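Local coordinates for sylvaticin (Pythium sylvaticum, PDB 2POS), which is a secreted, alpha-elicitin-like protein of an oomycete that, as in related elicitins, may bind sterols and provoke plant defence responses, at residues E11-L15 against N69-F75; A23-C27 against T53-L59. All coordinates share one frame. Residue numbers count along the deposited sequence, not the author numbering.

Contact 1: E11-L15 against N69-F75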
loop_
_atom_site.group_PDB
_atom_site.type_symbol
_atom_site.label_atom_id
_atom_site.label_comp_id
_atom_site.label_asym_id
_atom_site.label_seq_id
_atom_site.Cartn_x
_atom_site.Cartn_y
_atom_site.Cartn_z
ATOM N N GLU A 11 -1.322 14.057 0.628
ATOM C CA GLU A 11 -1.040 12.768 0.020
ATOM C C GLU A 11 -2.061 11.716 0.463
ATOM O O GLU A 11 -2.434 10.863 -0.334
ATOM C CB GLU A 11 0.386 12.323 0.347
ATOM C CG GLU A 11 0.864 11.071 -0.382
ATOM C CD GLU A 11 1.221 11.295 -1.846
ATOM O OE1 GLU A 11 1.291 12.451 -2.310
ATOM O OE2 GLU A 11 1.448 10.286 -2.541
ATOM N N PHE A 12 -2.516 11.775 1.718
ATOM C CA PHE A 12 -3.537 10.836 2.201
ATOM C C PHE A 12 -4.785 10.912 1.336
ATOM O O PHE A 12 -5.397 9.887 1.026
ATOM C CB PHE A 12 -3.951 11.116 3.655
ATOM C CG PHE A 12 -2.986 10.606 4.685
ATOM C CD1 PHE A 12 -2.124 11.484 5.335
ATOM C CD2 PHE A 12 -2.948 9.255 5.023
ATOM C CE1 PHE A 12 -1.234 11.027 6.305
ATOM C CE2 PHE A 12 -2.047 8.784 5.988
ATOM C CZ PHE A 12 -1.197 9.670 6.628
ATOM N N PHE A 13 -5.161 12.125 0.935
ATOM C CA PHE A 13 -6.411 12.306 0.196
ATOM C C PHE A 13 -6.398 11.609 -1.155
ATOM O O PHE A 13 -7.451 11.239 -1.681
ATOM C CB PHE A 13 -6.770 13.788 0.042
ATOM C CG PHE A 13 -6.935 14.524 1.358
ATOM C CD1 PHE A 13 -6.472 15.831 1.489
ATOM C CD2 PHE A 13 -7.567 13.927 2.448
ATOM C CE1 PHE A 13 -6.618 16.523 2.687
ATOM C CE2 PHE A 13 -7.724 14.621 3.650
ATOM C CZ PHE A 13 -7.247 15.925 3.759
ATOM N N LYS A 14 -5.200 11.405 -1.714
ATOM C CA LYS A 14 -5.062 10.660 -2.968
ATOM C C LYS A 14 -5.590 9.233 -2.867
ATOM O O LYS A 14 -5.974 8.647 -3.879
ATOM C CB LYS A 14 -3.595 10.564 -3.387
ATOM C CG LYS A 14 -2.975 11.816 -3.938
ATOM C CD LYS A 14 -1.567 11.444 -4.385
ATOM C CE LYS A 14 -0.779 12.644 -4.810
ATOM N NZ LYS A 14 0.601 12.203 -5.162
ATOM N N LEU A 15 -5.570 8.676 -1.660
ATOM C CA LEU A 15 -5.969 7.288 -1.439
ATOM C C LEU A 15 -7.485 7.070 -1.436
ATOM O O LEU A 15 -7.937 5.929 -1.392
ATOM C CB LEU A 15 -5.375 6.775 -0.123
ATOM C CG LEU A 15 -3.858 6.887 0.052
ATOM C CD1 LEU A 15 -3.490 6.449 1.465
ATOM C CD2 LEU A 15 -3.120 6.065 -0.984
ATOM N N ASN A 69 3.345 9.815 -4.451
ATOM C CA ASN A 69 4.644 10.472 -4.469
ATOM C C ASN A 69 5.712 9.636 -3.781
ATOM O O ASN A 69 5.412 8.757 -2.980
ATOM C CB ASN A 69 4.548 11.863 -3.831
ATOM C CG ASN A 69 3.844 12.861 -4.729
ATOM O OD1 ASN A 69 3.754 12.667 -5.936
ATOM N ND2 ASN A 69 3.341 13.936 -4.138
ATOM N N ASP A 70 6.960 9.913 -4.145
ATOM C CA ASP A 70 8.123 9.292 -3.556
ATOM C C ASP A 70 8.478 10.096 -2.306
ATOM O O ASP A 70 9.286 11.029 -2.349
ATOM C CB ASP A 70 9.256 9.306 -4.585
ATOM C CG ASP A 70 10.447 8.444 -4.180
ATOM O OD1 ASP A 70 10.460 7.866 -3.078
ATOM O OD2 ASP A 70 11.387 8.344 -4.995
ATOM N N CYS A 71 7.836 9.742 -1.199
ATOM C CA CYS A 71 7.994 10.430 0.078
ATOM C C CYS A 71 7.491 9.519 1.180
ATOM O O CYS A 71 6.804 8.534 0.905
ATOM C CB CYS A 71 7.205 11.748 0.103
ATOM S SG CYS A 71 5.437 11.592 -0.340
ATOM N N ILE A 72 7.829 9.859 2.422
ATOM C CA ILE A 72 7.398 9.086 3.576
ATOM C C ILE A 72 6.064 9.608 4.094
ATOM O O ILE A 72 5.955 10.759 4.520
ATOM C CB ILE A 72 8.475 9.098 4.699
ATOM C CG1 ILE A 72 9.754 8.378 4.231
ATOM C CG2 ILE A 72 7.924 8.500 5.993
ATOM C CD1 ILE A 72 9.620 6.855 4.089
ATOM N N LEU A 73 5.054 8.747 4.015
ATOM C CA LEU A 73 3.744 8.996 4.602
ATOM C C LEU A 73 3.782 8.625 6.081
ATOM O O LEU A 73 4.114 7.490 6.434
ATOM C CB LEU A 73 2.692 8.165 3.867
ATOM C CG LEU A 73 1.208 8.431 4.125
ATOM C CD1 LEU A 73 0.821 9.820 3.625
ATOM C CD2 LEU A 73 0.376 7.370 3.437
ATOM N N VAL A 74 3.453 9.601 6.927
ATOM C CA VAL A 74 3.509 9.453 8.378
ATOM C C VAL A 74 2.092 9.368 8.934
ATOM O O VAL A 74 1.321 10.316 8.806
ATOM C CB VAL A 74 4.250 10.653 9.024
ATOM C CG1 VAL A 74 4.241 10.551 10.552
ATOM C CG2 VAL A 74 5.671 10.730 8.509
ATOM N N PHE A 75 1.775 8.235 9.556
ATOM C CA PHE A 75 0.466 8.008 10.171
ATOM C C PHE A 75 0.684 7.517 11.598
ATOM O O PHE A 75 0.814 6.315 11.843
ATOM C CB PHE A 75 -0.355 7.004 9.341
ATOM C CG PHE A 75 -1.757 6.806 9.843
ATOM C CD1 PHE A 75 -2.742 7.741 9.572
ATOM C CD2 PHE A 75 -2.088 5.685 10.591
ATOM C CE1 PHE A 75 -4.038 7.566 10.042
ATOM C CE2 PHE A 75 -3.378 5.499 11.068
ATOM C CZ PHE A 75 -4.354 6.442 10.795
HETATM O O HOH W 1 3.019 8.281 -1.572
#
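How a short helix can be packed against a loop that runs into a strand is well illustrated here, where bumps and hollows of 11-15 and 69-75 interlock from both sides. L73 pushes its CD1 over one face of the F12 ring, 3.6 Å from the ring centroid and nearly along the ring normal, a CH-pi contact. The F12 ring in turn occupies the notch between L73 and F75, with F12 CE2 3.8 Å from F75 CD1 and the edge of the F12 ring facing the backbone, where F12 CZ lies 3.4 Å from V74 O. L73 also reaches the root of E11, where E11 CB is 4.1 Å from L73 CD1. At the other end the E11 carboxylate fits into the bend of 69-71: N69 N donates a hydrogen bond to E11 OE2 (2.7 Å), and water 1 lies between E11 OE2 and N69 O. K14, one turn on from E11, stretches out along the same flank to bring K14 NZ 2.9 Å from E11 OE1 in a salt bridge. C71 is tied by a disulfide to C7, ahead of helix 10-13. Beyond the contact, strand 73-75 pairs with antiparallel strand 78-80, while L73 also touches V82 of helix 82-92.

Contact 2: A23-C27 against T53-L59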
loop_
_atom_site.group_PDB
_atom_site.type_symbol
_atom_site.label_atom_id
_atom_site.label_comp_id
_atom_site.label_asym_id
_atom_site.label_seq_id
_atom_site.Cartn_x
_atom_site.Cartn_y
_atom_site.Cartn_z
ATOM N N ALA A 23 -11.364 -4.476 -4.182
ATOM C CA ALA A 23 -10.087 -5.187 -4.043
ATOM C C ALA A 23 -9.406 -4.844 -2.721
ATOM O O ALA A 23 -8.650 -5.660 -2.183
ATOM C CB ALA A 23 -9.168 -4.884 -5.217
ATOM N N LEU A 24 -9.672 -3.644 -2.198
ATOM C CA LEU A 24 -9.083 -3.224 -0.918
ATOM C C LEU A 24 -9.485 -4.179 0.203
ATOM O O LEU A 24 -8.626 -4.747 0.874
ATOM C CB LEU A 24 -9.456 -1.777 -0.553
ATOM C CG LEU A 24 -8.922 -1.270 0.797
ATOM C CD1 LEU A 24 -7.408 -1.061 0.763
ATOM C CD2 LEU A 24 -9.633 0.013 1.230
ATOM N N SER A 25 -10.792 -4.353 0.394
ATOM C CA SER A 25 -11.315 -5.217 1.442
ATOM C C SER A 25 -10.862 -6.668 1.272
ATOM O O SER A 25 -10.462 -7.314 2.243
ATOM C CB SER A 25 -12.844 -5.125 1.483
ATOM O OG SER A 25 -13.392 -6.077 2.377
ATOM N N VAL A 26 -10.920 -7.183 0.045
ATOM C CA VAL A 26 -10.537 -8.577 -0.206
ATOM C C VAL A 26 -9.068 -8.820 0.125
ATOM O O VAL A 26 -8.728 -9.807 0.776
ATOM C CB VAL A 26 -10.835 -9.030 -1.655
ATOM C CG1 VAL A 26 -10.363 -10.476 -1.876
ATOM C CG2 VAL A 26 -12.312 -8.900 -1.957
ATOM N N CYS A 27 -8.202 -7.904 -0.307
ATOM C CA CYS A 27 -6.770 -8.037 -0.062
ATOM C C CYS A 27 -6.445 -7.942 1.426
ATOM O O CYS A 27 -5.692 -8.769 1.948
ATOM C CB CYS A 27 -5.992 -6.982 -0.852
ATOM S SG CYS A 27 -4.197 -7.084 -0.645
ATOM N N THR A 53 -3.027 -13.795 -3.696
ATOM C CA THR A 53 -4.373 -13.225 -3.759
ATOM C C THR A 53 -4.455 -12.283 -4.959
ATOM O O THR A 53 -3.812 -11.226 -4.975
ATOM C CB THR A 53 -4.718 -12.483 -2.441
ATOM O OG1 THR A 53 -4.543 -13.371 -1.327
ATOM C CG2 THR A 53 -6.158 -11.951 -2.446
ATOM N N ALA A 54 -5.219 -12.678 -5.975
ATOM C CA ALA A 54 -5.342 -11.877 -7.195
ATOM C C ALA A 54 -5.721 -10.433 -6.886
ATOM O O ALA A 54 -5.201 -9.501 -7.500
ATOM C CB ALA A 54 -6.359 -12.493 -8.157
ATOM N N GLU A 55 -6.619 -10.262 -5.921
ATOM C CA GLU A 55 -7.135 -8.940 -5.568
ATOM C C GLU A 55 -6.069 -8.013 -4.992
ATOM O O GLU A 55 -6.184 -6.790 -5.100
ATOM C CB GLU A 55 -8.311 -9.064 -4.607
ATOM C CG GLU A 55 -9.575 -9.620 -5.274
ATOM C CD GLU A 55 -9.662 -11.144 -5.276
ATOM O OE1 GLU A 55 -8.706 -11.842 -4.856
ATOM O OE2 GLU A 55 -10.720 -11.650 -5.707
ATOM N N CYS A 56 -5.037 -8.589 -4.376
ATOM C CA CYS A 56 -3.908 -7.775 -3.909
ATOM C C CYS A 56 -3.137 -7.156 -5.072
ATOM O O CYS A 56 -2.724 -6.004 -5.002
ATOM C CB CYS A 56 -2.991 -8.573 -2.988
ATOM S SG CYS A 56 -3.748 -8.934 -1.399
ATOM N N PHE A 57 -2.977 -7.904 -6.159
ATOM C CA PHE A 57 -2.377 -7.349 -7.379
ATOM C C PHE A 57 -3.259 -6.251 -7.969
ATOM O O PHE A 57 -2.762 -5.215 -8.406
ATOM C CB PHE A 57 -2.115 -8.449 -8.407
ATOM C CG PHE A 57 -1.042 -9.412 -7.989
ATOM C CD1 PHE A 57 -1.337 -10.477 -7.140
ATOM C CD2 PHE A 57 0.268 -9.247 -8.430
ATOM C CE1 PHE A 57 -0.344 -11.367 -6.737
ATOM C CE2 PHE A 57 1.268 -10.142 -8.035
ATOM C CZ PHE A 57 0.960 -11.197 -7.191
ATOM N N THR A 58 -4.570 -6.487 -7.974
ATOM C CA THR A 58 -5.533 -5.482 -8.414
ATOM C C THR A 58 -5.429 -4.225 -7.554
ATOM O O THR A 58 -5.400 -3.103 -8.079
ATOM C CB THR A 58 -6.975 -6.040 -8.380
ATOM O OG1 THR A 58 -7.023 -7.231 -9.180
ATOM C CG2 THR A 58 -7.983 -5.018 -8.926
ATOM N N LEU A 59 -5.365 -4.416 -6.241
ATOM C CA LEU A 59 -5.245 -3.298 -5.321
ATOM C C LEU A 59 -3.966 -2.509 -5.578
ATOM O O LEU A 59 -3.997 -1.280 -5.669
ATOM C CB LEU A 59 -5.279 -3.778 -3.865
ATOM C CG LEU A 59 -5.020 -2.686 -2.824
ATOM C CD1 LEU A 59 -6.060 -1.574 -2.901
ATOM C CD2 LEU A 59 -4.979 -3.288 -1.422
#
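A disulfide-stapled helix pair within the elicitin fold shows how a covalent link and one small residue, A23, together permit close packing: the axes of 23-27 and 54-59 approach to 8.1 Å at a crossing angle of -135°. T53, at the N-cap position of helix 54-64, brings its methyl CG2 to 4.5 Å from V26 CG1, while its hydroxyl bonds to L49 O of the preceding helix. E55 follows, its carboxylate carbon CD 3.5 Å from V26 CG1, so that one methyl of V26 rests against the carboxylate end of E55; E55 O meets A23 CB at 3.5 Å, a proximity that the small alanine allows. Next comes C56, which forms the disulfide with C27; M50 of helix 44-51 touches both cysteines. One turn on from A54, T58 sets CG2 3.9 Å from A23 CB, on the flank of the alanine. L59 completes the apolar seam, its CD1 3.9 Å from L24 CD1 and its CD2 3.9 Å from C27 CB, and L59 also touches L18 in a loop. Because no hydrogen bond crosses between the segments, the joint rests on apolar packing and the staple, in which C27 SG and C56 SG are 2.0 Å apart with a chi3 of 105°.

The two contacts lie on opposite sides of the chain's centre, their own centres about 20 Å apart and their nearest atoms about 7 Å apart, so they do not touch. Along the sequence they are nested: 11-15 comes first, then 23-27, 53-59 and finally 69-75, so contact 1 closes a loop that contains contact 2. Helix 10-13 leads on to helix 22-31, and helix 54-64 to strand 73-75, which links the contacts pairwise through the chain. Contact 2 contains a complete disulfide, whereas contact 1 contributes one half of the C7-C71 bridge; with the third bridge, C51 to C93, this is consistent with a small secreted protein that relies on several cross-links.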